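Local atomic coordinates of nucleotidyltransferase-like protein (Exiguobacterium sibiricum, PDB entry 3C18), a protein that is of unknown function but probably transfers nucleotidyl groups from a nucleotide to a substrate not yet identified. Residues I23-R28 and S33-F38; Y226-M231 and D261-K266; I271-T276 and E282-E287. One frame throughout, in Å; residues are numbered along the deposited sequence.

Contact 1: residues I23-R28 and S33-F38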
loop_
_atom_site.group_PDB
_atom_site.type_symbol
_atom_site.label_atom_id
_atom_site.label_comp_id
_atom_site.label_asym_id
_atom_site.label_seq_id
_atom_site.Cartn_x
_atom_site.Cartn_y
_atom_site.Cartn_z
ATOM N N ILE A 23 -5.656 -5.600 26.039
ATOM C CA ILE A 23 -4.668 -6.659 25.953
ATOM C C ILE A 23 -3.310 -6.114 26.319
ATOM O O ILE A 23 -2.964 -5.004 25.950
ATOM C CB ILE A 23 -4.600 -7.207 24.491
ATOM C CG1 ILE A 23 -5.633 -8.312 24.289
ATOM C CG2 ILE A 23 -3.218 -7.721 24.161
ATOM C CD1 ILE A 23 -5.178 -9.683 24.728
ATOM N N ALA A 24 -2.540 -6.917 27.045
ATOM C CA ALA A 24 -1.176 -6.566 27.401
ATOM C C ALA A 24 -0.161 -7.571 26.818
ATOM O O ALA A 24 -0.345 -8.780 26.877
ATOM C CB ALA A 24 -1.038 -6.420 28.914
ATOM N N VAL A 25 0.890 -7.018 26.232
ATOM C CA VAL A 25 1.965 -7.779 25.628
ATOM C C VAL A 25 3.299 -7.293 26.160
ATOM O O VAL A 25 3.642 -6.125 26.060
ATOM C CB VAL A 25 1.994 -7.551 24.109
ATOM C CG1 VAL A 25 2.992 -8.495 23.419
ATOM C CG2 VAL A 25 0.592 -7.688 23.534
ATOM N N GLU A 26 4.062 -8.226 26.699
ATOM C CA GLU A 26 5.378 -7.932 27.254
ATOM C C GLU A 26 6.459 -8.126 26.224
ATOM O O GLU A 26 6.388 -9.015 25.374
ATOM C CB GLU A 26 5.648 -8.852 28.438
ATOM C CG GLU A 26 6.934 -8.540 29.164
ATOM C CD GLU A 26 7.066 -9.342 30.442
ATOM O OE1 GLU A 26 6.603 -10.502 30.451
ATOM O OE2 GLU A 26 7.618 -8.806 31.427
ATOM N N LYS A 27 7.472 -7.288 26.306
ATOM C CA LYS A 27 8.627 -7.434 25.429
ATOM C C LYS A 27 9.283 -8.790 25.635
ATOM O O LYS A 27 9.278 -9.344 26.730
ATOM C CB LYS A 27 9.650 -6.331 25.657
ATOM C CG LYS A 27 10.325 -6.383 26.997
ATOM C CD LYS A 27 11.438 -5.382 27.036
ATOM C CE LYS A 27 12.109 -5.358 28.385
ATOM N NZ LYS A 27 13.271 -4.461 28.282
ATOM N N ARG A 28 9.820 -9.325 24.549
ATOM C CA ARG A 28 10.428 -10.669 24.559
ATOM C C ARG A 28 11.941 -10.569 24.619
ATOM O O ARG A 28 12.670 -11.536 24.860
ATOM C CB ARG A 28 10.011 -11.428 23.302
ATOM C CG ARG A 28 8.498 -11.607 23.177
ATOM C CD ARG A 28 8.120 -11.985 21.765
ATOM N NE ARG A 28 8.673 -11.035 20.821
ATOM C CZ ARG A 28 8.599 -11.150 19.505
ATOM N NH1 ARG A 28 7.995 -12.196 18.968
ATOM N NH2 ARG A 28 9.137 -10.212 18.731
ATOM N N SER A 33 10.543 -4.945 18.654
ATOM C CA SER A 33 9.686 -4.203 17.706
ATOM C C SER A 33 8.215 -4.511 17.984
ATOM O O SER A 33 7.329 -3.718 17.690
ATOM C CB SER A 33 10.000 -4.604 16.273
ATOM O OG SER A 33 9.839 -6.009 16.130
ATOM N N LEU A 34 7.987 -5.661 18.584
ATOM C CA LEU A 34 6.630 -6.127 18.898
ATOM C C LEU A 34 5.914 -5.177 19.854
ATOM O O LEU A 34 4.670 -5.046 19.851
ATOM C CB LEU A 34 6.666 -7.523 19.552
ATOM C CG LEU A 34 5.284 -8.143 19.823
ATOM C CD1 LEU A 34 4.628 -8.568 18.485
ATOM C CD2 LEU A 34 5.338 -9.316 20.800
ATOM N N THR A 35 6.717 -4.513 20.672
ATOM C CA THR A 35 6.187 -3.654 21.736
ATOM C C THR A 35 6.716 -2.238 21.606
ATOM O O THR A 35 6.824 -1.512 22.589
ATOM C CB THR A 35 6.493 -4.220 23.146
ATOM O OG1 THR A 35 7.894 -4.417 23.293
ATOM C CG2 THR A 35 5.809 -5.538 23.354
ATOM N N ASP A 36 7.020 -1.867 20.367
ATOM C CA ASP A 36 7.453 -0.522 20.027
ATOM C C ASP A 36 8.722 -0.096 20.735
ATOM O O ASP A 36 8.933 1.086 20.986
ATOM C CB ASP A 36 6.358 0.484 20.397
ATOM C CG ASP A 36 5.254 0.578 19.342
ATOM O OD1 ASP A 36 5.377 -0.099 18.326
ATOM O OD2 ASP A 36 4.304 1.370 19.531
ATOM N N GLN A 37 9.554 -1.069 21.071
ATOM C CA GLN A 37 10.867 -0.802 21.748
ATOM C C GLN A 37 10.653 -0.311 23.171
ATOM O O GLN A 37 11.527 0.329 23.793
ATOM C CB GLN A 37 11.734 0.188 20.973
ATOM C CG GLN A 37 12.380 -0.435 19.717
ATOM C CD GLN A 37 11.459 -0.387 18.507
ATOM O OE1 GLN A 37 10.684 0.552 18.344
ATOM N NE2 GLN A 37 11.536 -1.405 17.659
ATOM N N PHE A 38 9.445 -0.603 23.643
ATOM C CA PHE A 38 9.024 -0.362 25.031
ATOM C C PHE A 38 8.910 -1.686 25.768
ATOM O O PHE A 38 9.177 -2.739 25.196
ATOM C CB PHE A 38 7.703 0.421 25.089
ATOM C CG PHE A 38 7.883 1.904 24.957
ATOM C CD1 PHE A 38 9.098 2.433 24.573
ATOM C CD2 PHE A 38 6.859 2.763 25.215
ATOM C CE1 PHE A 38 9.272 3.790 24.463
ATOM C CE2 PHE A 38 7.037 4.111 25.097
ATOM C CZ PHE A 38 8.243 4.627 24.708
#

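Contact 2: residues Y226-M231 and D261-K266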
loop_
_atom_site.group_PDB
_atom_site.type_symbol
_atom_site.label_atom_id
_atom_site.label_comp_id
_atom_site.label_asym_id
_atom_site.label_seq_id
_atom_site.Cartn_x
_atom_site.Cartn_y
_atom_site.Cartn_z
ATOM N N TYR A 226 -13.794 -15.038 -5.670
ATOM C CA TYR A 226 -14.542 -14.079 -4.833
ATOM C C TYR A 226 -15.378 -13.151 -5.688
ATOM O O TYR A 226 -16.531 -12.900 -5.412
ATOM C CB TYR A 226 -13.590 -13.282 -3.954
ATOM C CG TYR A 226 -14.269 -12.298 -3.030
ATOM C CD1 TYR A 226 -14.670 -12.672 -1.760
ATOM C CD2 TYR A 226 -14.477 -11.007 -3.412
ATOM C CE1 TYR A 226 -15.259 -11.779 -0.913
ATOM C CE2 TYR A 226 -15.093 -10.102 -2.569
ATOM C CZ TYR A 226 -15.472 -10.501 -1.326
ATOM O OH TYR A 226 -16.077 -9.597 -0.502
ATOM N N LEU A 227 -14.788 -12.662 -6.758
ATOM C CA LEU A 227 -15.481 -11.745 -7.679
ATOM C C LEU A 227 -16.653 -12.475 -8.323
ATOM O O LEU A 227 -17.800 -12.059 -8.229
ATOM C CB LEU A 227 -14.496 -11.224 -8.754
ATOM C CG LEU A 227 -15.048 -10.286 -9.838
ATOM C CD1 LEU A 227 -15.625 -8.991 -9.164
ATOM C CD2 LEU A 227 -13.950 -9.899 -10.860
ATOM N N PHE A 228 -16.400 -13.661 -8.840
ATOM C CA PHE A 228 -17.456 -14.406 -9.576
ATOM C C PHE A 228 -18.650 -14.731 -8.685
ATOM O O PHE A 228 -19.793 -14.616 -9.081
ATOM C CB PHE A 228 -16.926 -15.699 -10.172
ATOM C CG PHE A 228 -15.767 -15.501 -11.087
ATOM C CD1 PHE A 228 -15.652 -14.328 -11.804
ATOM C CD2 PHE A 228 -14.847 -16.514 -11.284
ATOM C CE1 PHE A 228 -14.610 -14.144 -12.680
ATOM C CE2 PHE A 228 -13.770 -16.323 -12.134
ATOM C CZ PHE A 228 -13.664 -15.130 -12.832
ATOM N N GLU A 229 -18.361 -15.051 -7.444
ATOM C CA GLU A 229 -19.404 -15.420 -6.493
ATOM C C GLU A 229 -20.265 -14.205 -6.205
ATOM O O GLU A 229 -21.487 -14.309 -6.122
ATOM C CB GLU A 229 -18.824 -15.936 -5.183
ATOM C CG GLU A 229 -19.874 -16.352 -4.139
ATOM N N VAL A 230 -19.633 -13.048 -6.038
ATOM C CA VAL A 230 -20.409 -11.812 -5.785
ATOM C C VAL A 230 -21.262 -11.514 -7.024
ATOM O O VAL A 230 -22.433 -11.139 -6.928
ATOM C CB VAL A 230 -19.511 -10.600 -5.445
ATOM C CG1 VAL A 230 -20.285 -9.264 -5.588
ATOM C CG2 VAL A 230 -18.962 -10.755 -4.055
HETATM N N MSE A 231 -20.678 -11.713 -8.197
HETATM C CA MSE A 231 -21.377 -11.384 -9.451
HETATM C C MSE A 231 -22.584 -12.264 -9.685
HETATM O O MSE A 231 -23.629 -11.821 -10.180
HETATM C CB MSE A 231 -20.434 -11.428 -10.632
HETATM C CG MSE A 231 -19.526 -10.260 -10.684
HETATM SE SE MSE A 231 -18.221 -10.314 -12.124
HETATM C CE MSE A 231 -19.350 -9.695 -13.577
ATOM N N ASP A 261 -10.784 -7.126 -17.123
ATOM C CA ASP A 261 -10.171 -7.175 -18.456
ATOM C C ASP A 261 -9.511 -8.511 -18.654
ATOM O O ASP A 261 -9.587 -9.163 -19.712
ATOM C CB ASP A 261 -9.080 -6.116 -18.553
ATOM C CG ASP A 261 -8.375 -6.096 -19.909
ATOM O OD1 ASP A 261 -8.904 -5.474 -20.851
ATOM O OD2 ASP A 261 -7.248 -6.622 -20.019
ATOM N N PHE A 262 -8.843 -8.932 -17.596
ATOM C CA PHE A 262 -8.113 -10.183 -17.635
ATOM C C PHE A 262 -9.059 -11.362 -17.766
ATOM O O PHE A 262 -8.898 -12.212 -18.602
ATOM C CB PHE A 262 -7.290 -10.346 -16.395
ATOM C CG PHE A 262 -6.470 -11.575 -16.403
ATOM C CD1 PHE A 262 -5.343 -11.632 -17.136
ATOM C CD2 PHE A 262 -6.831 -12.656 -15.671
ATOM C CE1 PHE A 262 -4.545 -12.779 -17.138
ATOM C CE2 PHE A 262 -6.042 -13.811 -15.663
ATOM C CZ PHE A 262 -4.903 -13.856 -16.388
ATOM N N PHE A 263 -10.073 -11.383 -16.926
ATOM C CA PHE A 263 -11.008 -12.491 -16.912
ATOM C C PHE A 263 -11.778 -12.592 -18.249
ATOM O O PHE A 263 -12.166 -13.654 -18.683
ATOM C CB PHE A 263 -11.945 -12.382 -15.732
ATOM C CG PHE A 263 -11.268 -12.543 -14.386
ATOM C CD1 PHE A 263 -10.369 -13.540 -14.177
ATOM C CD2 PHE A 263 -11.589 -11.728 -13.323
ATOM C CE1 PHE A 263 -9.786 -13.684 -12.951
ATOM C CE2 PHE A 263 -11.004 -11.890 -12.085
ATOM C CZ PHE A 263 -10.112 -12.863 -11.912
ATOM N N ILE A 264 -11.945 -11.463 -18.925
ATOM C CA ILE A 264 -12.644 -11.455 -20.226
ATOM C C ILE A 264 -11.758 -12.166 -21.211
ATOM O O ILE A 264 -12.198 -12.989 -21.981
ATOM C CB ILE A 264 -12.932 -10.016 -20.738
ATOM C CG1 ILE A 264 -14.065 -9.377 -19.905
ATOM C CG2 ILE A 264 -13.297 -10.067 -22.211
ATOM C CD1 ILE A 264 -14.258 -7.980 -20.189
ATOM N N ARG A 265 -10.471 -11.887 -21.144
ATOM C CA ARG A 265 -9.520 -12.489 -22.093
ATOM C C ARG A 265 -9.313 -13.975 -21.824
ATOM O O ARG A 265 -8.893 -14.704 -22.688
ATOM C CB ARG A 265 -8.191 -11.762 -22.047
ATOM C CG ARG A 265 -8.271 -10.398 -22.686
ATOM C CD ARG A 265 -6.938 -9.681 -22.693
ATOM N NE ARG A 265 -6.621 -9.159 -21.371
ATOM C CZ ARG A 265 -5.559 -9.516 -20.647
ATOM N NH1 ARG A 265 -4.666 -10.372 -21.132
ATOM N NH2 ARG A 265 -5.381 -8.984 -19.444
ATOM N N LYS A 266 -9.619 -14.422 -20.627
ATOM C CA LYS A 266 -9.449 -15.829 -20.258
ATOM C C LYS A 266 -10.754 -16.583 -20.407
ATOM O O LYS A 266 -10.855 -17.779 -20.105
ATOM C CB LYS A 266 -8.978 -15.963 -18.814
ATOM C CG LYS A 266 -7.602 -15.436 -18.587
ATOM C CD LYS A 266 -6.611 -16.058 -19.509
ATOM C CE LYS A 266 -5.329 -15.263 -19.554
ATOM N NZ LYS A 266 -4.544 -15.589 -20.755
#

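Contact 3: residues I271-T276 and E282-E287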
loop_
_atom_site.group_PDB
_atom_site.type_symbol
_atom_site.label_atom_id
_atom_site.label_comp_id
_atom_site.label_asym_id
_atom_site.label_seq_id
_atom_site.Cartn_x
_atom_site.Cartn_y
_atom_site.Cartn_z
ATOM N N ILE A 271 -18.307 -9.946 -21.961
ATOM C CA ILE A 271 -18.553 -8.506 -22.198
ATOM C C ILE A 271 -19.628 -8.266 -23.253
ATOM O O ILE A 271 -19.640 -8.871 -24.323
ATOM C CB ILE A 271 -17.215 -7.748 -22.581
ATOM C CG1 ILE A 271 -17.458 -6.259 -22.632
ATOM C CG2 ILE A 271 -16.666 -8.230 -23.893
ATOM C CD1 ILE A 271 -16.200 -5.432 -22.767
ATOM N N SER A 272 -20.569 -7.390 -22.914
ATOM C CA SER A 272 -21.596 -6.992 -23.816
ATOM C C SER A 272 -21.941 -5.528 -23.652
ATOM O O SER A 272 -21.381 -4.830 -22.861
ATOM C CB SER A 272 -22.866 -7.832 -23.617
ATOM O OG SER A 272 -23.364 -7.695 -22.291
ATOM N N TYR A 273 -22.855 -5.092 -24.476
ATOM C CA TYR A 273 -23.198 -3.705 -24.578
ATOM C C TYR A 273 -24.696 -3.536 -24.654
ATOM O O TYR A 273 -25.329 -4.158 -25.476
ATOM C CB TYR A 273 -22.566 -3.147 -25.825
ATOM C CG TYR A 273 -21.073 -3.363 -25.905
ATOM C CD1 TYR A 273 -20.198 -2.489 -25.315
ATOM C CD2 TYR A 273 -20.553 -4.477 -26.551
ATOM C CE1 TYR A 273 -18.811 -2.686 -25.394
ATOM C CE2 TYR A 273 -19.194 -4.689 -26.621
ATOM C CZ TYR A 273 -18.327 -3.782 -26.045
ATOM O OH TYR A 273 -16.962 -3.987 -26.120
ATOM N N GLN A 274 -25.237 -2.667 -23.820
ATOM C CA GLN A 274 -26.672 -2.440 -23.741
ATOM C C GLN A 274 -27.030 -1.001 -23.995
ATOM O O GLN A 274 -26.690 -0.119 -23.217
ATOM C CB GLN A 274 -27.185 -2.812 -22.353
ATOM C CG GLN A 274 -27.132 -4.300 -22.029
ATOM C CD GLN A 274 -27.716 -4.626 -20.645
ATOM O OE1 GLN A 274 -28.247 -3.741 -19.950
ATOM N NE2 GLN A 274 -27.616 -5.897 -20.240
ATOM N N ARG A 275 -27.737 -0.750 -25.075
ATOM C CA ARG A 275 -28.055 0.620 -25.430
ATOM C C ARG A 275 -29.284 1.087 -24.715
ATOM O O ARG A 275 -30.305 0.422 -24.700
ATOM C CB ARG A 275 -28.208 0.802 -26.936
ATOM C CG ARG A 275 -28.323 2.271 -27.324
ATOM C CD ARG A 275 -28.257 2.478 -28.815
ATOM N NE ARG A 275 -29.309 1.738 -29.488
ATOM C CZ ARG A 275 -30.592 2.072 -29.486
ATOM N NH1 ARG A 275 -30.996 3.153 -28.838
ATOM N NH2 ARG A 275 -31.474 1.325 -30.140
ATOM N N THR A 276 -29.166 2.267 -24.134
ATOM C CA THR A 276 -30.262 2.860 -23.370
ATOM C C THR A 276 -31.364 3.245 -24.344
ATOM O O THR A 276 -31.136 3.884 -25.370
ATOM C CB THR A 276 -29.778 4.016 -22.486
ATOM O OG1 THR A 276 -28.782 3.511 -21.597
ATOM C CG2 THR A 276 -30.912 4.609 -21.670
ATOM N N GLU A 282 -24.462 3.350 -24.978
ATOM C CA GLU A 282 -24.471 1.986 -24.483
ATOM C C GLU A 282 -23.630 1.885 -23.221
ATOM O O GLU A 282 -22.595 2.515 -23.066
ATOM C CB GLU A 282 -23.901 0.997 -25.480
ATOM C CG GLU A 282 -24.659 0.910 -26.769
ATOM C CD GLU A 282 -23.872 0.215 -27.837
ATOM O OE1 GLU A 282 -22.979 0.865 -28.399
ATOM O OE2 GLU A 282 -24.134 -0.962 -28.122
ATOM N N LEU A 283 -24.157 1.136 -22.274
ATOM C CA LEU A 283 -23.421 0.784 -21.077
ATOM C C LEU A 283 -22.790 -0.552 -21.342
ATOM O O LEU A 283 -23.425 -1.436 -21.865
ATOM C CB LEU A 283 -24.349 0.651 -19.856
ATOM C CG LEU A 283 -24.630 1.969 -19.103
ATOM C CD1 LEU A 283 -24.631 3.099 -20.067
ATOM C CD2 LEU A 283 -25.941 1.870 -18.427
ATOM N N VAL A 284 -21.508 -0.660 -21.001
ATOM C CA VAL A 284 -20.795 -1.917 -21.066
ATOM C C VAL A 284 -21.221 -2.728 -19.877
ATOM O O VAL A 284 -21.353 -2.195 -18.779
ATOM C CB VAL A 284 -19.292 -1.716 -21.034
ATOM C CG1 VAL A 284 -18.597 -3.002 -21.362
ATOM C CG2 VAL A 284 -18.930 -0.554 -22.023
ATOM N N THR A 285 -21.455 -4.026 -20.115
ATOM C CA THR A 285 -21.935 -4.932 -19.065
ATOM C C THR A 285 -21.122 -6.212 -19.065
ATOM O O THR A 285 -20.492 -6.583 -20.077
ATOM C CB THR A 285 -23.454 -5.233 -19.193
ATOM O OG1 THR A 285 -23.700 -6.010 -20.362
ATOM C CG2 THR A 285 -24.265 -3.955 -19.297
ATOM N N TYR A 286 -21.032 -6.774 -17.877
ATOM C CA TYR A 286 -20.155 -7.905 -17.584
ATOM C C TYR A 286 -20.885 -8.978 -16.833
ATOM O O TYR A 286 -21.710 -8.709 -15.930
ATOM C CB TYR A 286 -18.989 -7.450 -16.732
ATOM C CG TYR A 286 -18.245 -6.284 -17.323
ATOM C CD1 TYR A 286 -17.328 -6.463 -18.317
ATOM C CD2 TYR A 286 -18.520 -4.986 -16.916
ATOM C CE1 TYR A 286 -16.656 -5.389 -18.865
ATOM C CE2 TYR A 286 -17.840 -3.908 -17.464
ATOM C CZ TYR A 286 -16.891 -4.129 -18.443
ATOM O OH TYR A 286 -16.190 -3.085 -19.032
ATOM N N GLU A 287 -20.593 -10.213 -17.211
ATOM C CA GLU A 287 -21.289 -11.340 -16.591
ATOM C C GLU A 287 -20.360 -12.551 -16.495
ATOM O O GLU A 287 -19.683 -12.842 -17.449
ATOM C CB GLU A 287 -22.499 -11.722 -17.452
ATOM C CG GLU A 287 -23.547 -12.560 -16.736
ATOM C CD GLU A 287 -24.776 -12.817 -17.617
ATOM O OE1 GLU A 287 -24.661 -12.631 -18.858
ATOM O OE2 GLU A 287 -25.845 -13.170 -17.048
HETATM O O HOH W 1 -22.180 -9.181 -20.393
HETATM O O HOH W 2 -26.073 -2.649 -28.288
#

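Contact 1: residues I23-R28 and S33-F38
L34 fits between two residues of the outgoing strand end, V25 and R28, and loses more surface to this contact than any other residue of the two segments. Its CG stands anti to the backbone N (chi1 -176°), which carries the branched end over to segment 23-28. There CD2 meets V25 CG1 at 3.6 Å, the two side chains crossing at about a right angle. The same methyl lies over one face of the R28 guanidinium, offset toward its rim, while L34 CB is 3.7 Å from R28 NH2. Leucine suits the place because one branched apolar chain can serve a valine and a flat cation together. R28 NH2 is engaged elsewhere, in a salt bridge with D32.

T35 divides its branches between two tasks. Its methyl CG2 rests 3.5 Å from V25 O, whereas OG1 lies 3.5 Å from K27 CB and donates a 2.8 Å hydrogen bond to F38 O, reaching it from above the carbonyl plane. This bond spans the type I' turn T35-F38, which F38 N closes on T35 O at 3.0 Å. A threonine can thus offer a methyl to the strand and still tie its own turn.

The two segments span the connection from the end of strand 19-26 to strand 40-46, its neighbour in the mixed sheet. Helix 85-93 covers it, with W90 against V25, H89 against both L34 and R28, and R86 paired with D36; F38 reaches strand 63-71 and also packs on Y286 of the second subunit.

Contact 2: residues Y226-M231 and D261-K266
Helices 220-231 and 253-265 pass with F228 and F263 as their nearest residues, the CA atoms of the two 10.0 Å apart, a spacing that leaves the space between the backbones to large side chains. They are two of the three helices of a helix-turn-helix domain, which the hairpin that follows makes look like a winged helix. Only three residues touch, L227, F228 and F263, and all are buried.

The centre of the contact is a T-shaped (edge-to-face) pair of phenylalanines. F228 presents its edge, and its CZ stands over the centre of the F263 ring, 3.8 Å above the plane; the planes meet at 64° and the centroids are 4.9 Å apart. This lets the slightly positive ring hydrogens of F228 face the pi cloud of F263. Although the first bond of the F228 side chain does not point at the other helix, CG lies anti to its carbonyl carbon (chi1 -57°), and the length of the ring brings its far end across. L227 attends to another part of F263: its CD2 meets CE2 at the ring edge, 3.8 Å away, so a compact methyl fills the place beside the rim. A leucine in place of F263 would probably deprive the F228 edge of its aromatic face and leave a gap beside the L227 methyl.

I269 of the next strand touches both phenylalanines, joining the hairpin to this core. On the outer side of helix 253-265, D261 also pairs with R31 of the second subunit, and one turn further on R265 NE bonds to D261 OD2 at 2.9 Å, meeting that oxygen from above the carboxylate plane.

Contact 3: residues I271-T276 and E282-E287
I271 lays its extended chain alongside the Y286 ring, CD1 being 3.9 Å from CE1, while its CG1 meets V284 CG1 at 3.7 Å. Further along the same face Y273 runs beside V284, CE1 to CG2 4.0 Å. Beta-branched and aromatic residues suit this face, since I271 and Y286 both pack on I264 of helix 253-265. Next in line, E282 folds its CG against R275 CB at 3.6 Å; its carboxylate is taken by R59 of the second subunit, and one water links OE2 to Y273 O.

The other face is more polar. S272 OG and T285 OG1 stand 2.6 Å apart, and T285 CG2 lies against Q274 CD.

Beneath the side chains, S272 pairs with T285 and Q274 with L283 as antiparallel hydrogen-bonded pairs, each giving two nearly straight N-H to O bonds, S272 N to T285 O being 3.0 Å. Y286 OH bonds to H57 of the second subunit, and E282 and L283 continue the ladder onto a strand of that chain. Such a two-stranded hairpin directly after the third helix of a helix-turn-helix domain is consistent with the wing of a winged helix, here used in the dimer interface.

Overall arrangement
From the N terminus the chain reaches contact 1 first, where a short loop after strand 19-26 folds back on the strand end within the nucleotidyltransferase-like region. Some two hundred residues later contact 2 closes a much longer loop, bringing helix 253-265 back to helix 220-231, and contact 3 then closes the hairpin that follows. The three come in series, none enclosing or crossing another. Contacts 2 and 3 touch through M231 and I264 on Y286, uniting helices and hairpin in one domain. Contact 1 lies about 42 Å from contact 3 at the nearest atoms of one chain, yet both meet the second subunit, so dimerisation brings the nucleotidyltransferase-like region of one chain to the hairpin of the other.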